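Putative esterase (Bacteroides intestinalis DSM 17393, PDB 5VOL) is a ferulic acid esterase of carbohydrate esterase family 1 that probably releases feruloyl groups from arabinoxylan. Local coordinates at residues V217-G220 with D221-L225; V159-M162 with S163-M166. All coordinates share one frame; numbering follows the deposited sequence.

Contact 1. Residues V217-G220 with D221-L225; sequences VDCG and DDDFL. With CA (calcium ion), chain Q.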
# COMPACT_ATOMS: atom_id res chain seq x y z
N VAL C 217 5.13 4.80 16.21
CA VAL C 217 6.33 3.96 16.27
C VAL C 217 6.35 2.96 15.12
O VAL C 217 5.40 2.19 14.92
CB VAL C 217 6.39 3.23 17.62
CG1 VAL C 217 7.57 2.26 17.66
CG2 VAL C 217 6.48 4.27 18.76
N ASP C 218 7.44 2.96 14.36
CA ASP C 218 7.54 2.23 13.09
C ASP C 218 8.87 1.49 13.03
O ASP C 218 9.91 2.15 12.95
CB ASP C 218 7.40 3.22 11.93
CG ASP C 218 7.37 2.58 10.57
OD1 ASP C 218 7.21 1.34 10.45
OD2 ASP C 218 7.49 3.35 9.59
N CYS C 219 8.86 0.15 13.06
CA CYS C 219 10.10 -0.65 13.14
C CYS C 219 9.95 -2.02 12.47
O CYS C 219 8.94 -2.70 12.67
CB CYS C 219 10.51 -0.83 14.60
SG CYS C 219 12.13 -1.67 14.85
N GLY C 220 10.94 -2.41 11.68
CA GLY C 220 10.84 -3.58 10.83
C GLY C 220 10.93 -4.91 11.55
O GLY C 220 11.56 -5.01 12.60
N ASP C 221 10.36 -5.95 10.96
CA ASP C 221 10.34 -7.25 11.63
C ASP C 221 11.74 -7.85 11.75
O ASP C 221 11.98 -8.68 12.63
CB ASP C 221 9.36 -8.23 10.94
CG ASP C 221 9.78 -8.65 9.53
OD1 ASP C 221 10.55 -7.95 8.86
OD2 ASP C 221 9.28 -9.72 9.09
N ASP C 222 12.68 -7.42 10.91
CA ASP C 222 14.03 -7.97 10.95
C ASP C 222 15.05 -7.03 11.60
O ASP C 222 16.25 -7.25 11.50
CB ASP C 222 14.50 -8.35 9.54
CG ASP C 222 13.55 -9.29 8.83
OD1 ASP C 222 13.16 -10.32 9.43
OD2 ASP C 222 13.18 -8.98 7.68
N ASP C 223 14.57 -6.00 12.28
CA ASP C 223 15.42 -5.01 12.93
C ASP C 223 15.92 -5.46 14.30
O ASP C 223 15.15 -5.97 15.11
CB ASP C 223 14.66 -3.69 13.08
CG ASP C 223 15.58 -2.52 13.26
OD1 ASP C 223 16.28 -2.45 14.29
OD2 ASP C 223 15.59 -1.63 12.37
N PHE C 224 17.21 -5.25 14.58
CA PHE C 224 17.78 -5.62 15.88
C PHE C 224 17.22 -4.75 17.00
O PHE C 224 17.32 -5.10 18.17
CB PHE C 224 19.31 -5.56 15.85
CG PHE C 224 19.89 -4.17 15.95
CD1 PHE C 224 19.61 -3.21 15.00
CD2 PHE C 224 20.75 -3.83 16.99
CE1 PHE C 224 20.15 -1.93 15.08
CE2 PHE C 224 21.30 -2.55 17.08
CZ PHE C 224 20.99 -1.60 16.12
N LEU C 225 16.58 -3.62 16.66
CA LEU C 225 15.95 -2.78 17.66
C LEU C 225 14.44 -3.04 17.82
O LEU C 225 13.76 -2.32 18.56
CB LEU C 225 16.19 -1.30 17.35
CG LEU C 225 17.59 -0.78 17.70
CD1 LEU C 225 17.84 0.62 17.16
CD2 LEU C 225 17.76 -0.80 19.21
CA CA Q . 10.75 -9.75 7.14
O HOH W 1 13.44 -1.22 10.91
O HOH W 2 11.38 -11.92 8.49
O HOH W 3 12.24 -10.54 5.24
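Asp223 OD2 receives a hydrogen bond from water 1 at 2.6 Å and shares a second with His252 ND1. The same water accepts from Gly220 N, at 2.9 Å, and so ties the carboxylate to the loop just past strand 214-218. The other oxygen is also used: through its anti lone pair, Asp223 OD1 accepts from Leu225 N at 2.7 Å, an Asx turn that fixes the rotation of the carboxylate just before helix 226-238. The backbone turn sets Asp223 CB 3.7 Å from Cys219 SG; with CG anti to the backbone N (chi1 -159°), Asp223 CG also lies 3.9 Å from that sulfur.

The backbone between them is a type I turn from Gly220 to Asp223, closed by Asp223 N and Gly220 O; the N-H points almost straight at the oxygen (162°) but from well above the carbonyl plane. In an alpha/beta-hydrolase fold the acid of the triad commonly follows this strand, and Asp223 is consistent with that role beside His252 and Ser139. With an alanine at this position, His252 ND1 would probably lose its carboxylate partner, Leu225 N its Asx-turn acceptor, and water 1 the oxygen it bridges to Gly220 N.

At the turn's corners, Asp221 grips the calcium ion with both oxygens, OD1 at 2.5 Å and OD2 at 2.4 Å, and Asp222 adds OD2 at 2.6 Å. Waters 2 and 3, Asp249, and Gln244 of the second subunit complete the site, which therefore joins two subunits. Asp221 OD1 is further held by Gly250 N, and water 2 also donates to Asp222 OD1.

Contact 2. Residues V159-M162 with S163-M166; sequences VYAM and SALM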
# COMPACT_ATOMS: atom_id res chain seq x y z
N VAL C 159 5.42 12.97 17.51
CA VAL C 159 6.69 12.26 17.38
C VAL C 159 6.53 11.04 16.46
O VAL C 159 5.64 10.22 16.67
CB VAL C 159 7.23 11.78 18.75
CG1 VAL C 159 8.53 10.96 18.57
CG2 VAL C 159 7.47 12.97 19.69
N TYR C 160 7.40 10.92 15.46
CA TYR C 160 7.42 9.74 14.60
C TYR C 160 8.78 9.07 14.75
O TYR C 160 9.78 9.58 14.25
CB TYR C 160 7.16 10.10 13.14
CG TYR C 160 6.87 8.91 12.25
CD1 TYR C 160 7.88 8.05 11.85
CD2 TYR C 160 5.57 8.66 11.80
CE1 TYR C 160 7.61 6.94 11.02
CE2 TYR C 160 5.29 7.57 10.98
CZ TYR C 160 6.30 6.71 10.60
OH TYR C 160 6.00 5.64 9.79
N ALA C 161 8.82 7.93 15.41
CA ALA C 161 10.06 7.24 15.75
C ALA C 161 10.32 6.06 14.80
O ALA C 161 9.56 5.09 14.83
CB ALA C 161 9.97 6.74 17.19
N MET C 162 11.38 6.13 13.98
CA MET C 162 11.70 5.05 13.03
C MET C 162 12.83 4.17 13.51
O MET C 162 13.92 4.69 13.77
CB MET C 162 12.12 5.62 11.67
CG MET C 162 11.24 6.71 11.09
SD MET C 162 12.11 7.46 9.71
CE MET C 162 10.95 8.75 9.28
N SER C 163 12.59 2.86 13.61
CA SER C 163 13.62 1.90 14.00
C SER C 163 14.42 2.43 15.19
O SER C 163 15.66 2.42 15.17
CB SER C 163 14.56 1.64 12.83
OG SER C 163 13.85 1.45 11.61
N ALA C 164 13.70 2.93 16.20
CA ALA C 164 14.28 3.87 17.16
C ALA C 164 15.18 3.20 18.18
O ALA C 164 14.93 2.08 18.59
CB ALA C 164 13.18 4.64 17.87
N LEU C 165 16.23 3.91 18.59
CA LEU C 165 17.06 3.45 19.70
C LEU C 165 16.38 3.86 21.01
O LEU C 165 16.77 4.84 21.64
CB LEU C 165 18.46 4.05 19.61
CG LEU C 165 19.51 3.63 20.64
CD1 LEU C 165 19.90 2.16 20.43
CD2 LEU C 165 20.74 4.54 20.55
N MET C 166 15.32 3.14 21.37
CA MET C 166 14.51 3.48 22.54
C MET C 166 15.30 3.22 23.82
O MET C 166 15.09 3.86 24.84
CB MET C 166 13.22 2.65 22.55
CG MET C 166 12.25 2.99 21.42
SD MET C 166 11.86 4.75 21.32
CE MET C 166 10.35 4.71 20.31
O HOH W 4 10.80 2.66 16.07
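At the C-terminal end of strand 158-162, one of the central parallel strands of the sheet, the chain bends sharply after Met162 and sets Ala161 against Ala164 and Met166. The contact is made by three methyl groups: Ala161 CB lies 3.9 Å from Ala164 CB and 3.7 Å from Met166 CE, while Met166 CE and Ala164 CB are themselves 3.7 Å apart. The Met166 side chain reaches back because it folds at its second torsion (chi2 -53°), bringing the terminal methyl over the alanine of the strand. Thr146 of helix 140-151 and Phe232 of helix 226-238 also touch this cluster, so it fills the space between the sheet and two of the helices packed on it in the alpha/beta-hydrolase fold.

At the bend, Ser163 takes a left-handed backbone conformation, phi and psi both positive. Its CB is thereby pressed toward the preceding peptide, 3.3 Å from Met162 O, and its OG is bound by Trp257 NE1 of helix 254-271. Although Ala164 N comes within 3.0 Å of Met162 O, the angle is too poor for a bond; the N-H instead goes to water 4, at 2.9 Å. That water also lies 3.0 Å from Ala161 O, to which it probably donates, and so spans the mouth of the bend. Further on, Leu165 is the centre of an inverse gamma turn closed by a weak bond from Met166 N to Ala164 O, and Asn229 ND2 gives Ala164 O another donor. Within the strand, Met162 CG meets the edge of the Tyr160 ring in its plane, and the extended Met162 side chain continues toward Trp257.

Overall arrangement
Contacts 1 and 2 continue from neighbouring parallel strands of one sheet, 214-218 and 158-162, and their centres are 9 Å apart. Ser163 N lies 2.9 Å from Asp218 O, a probable hydrogen bond that carries the strand pairing into the bend of contact 2. Between side chains, Tyr160 OH lies 2.7 Å from Asp218 OD2, probably also bonded. Beyond the strand ends, Ser163 CB packs 3.5 Å from Asp223 OD2, so contact 2 borders the presumed Ser139-His252-Asp223 triad. Calcium belongs to contact 1 alone: the Ser163 side chain is about 12 Å from the ion.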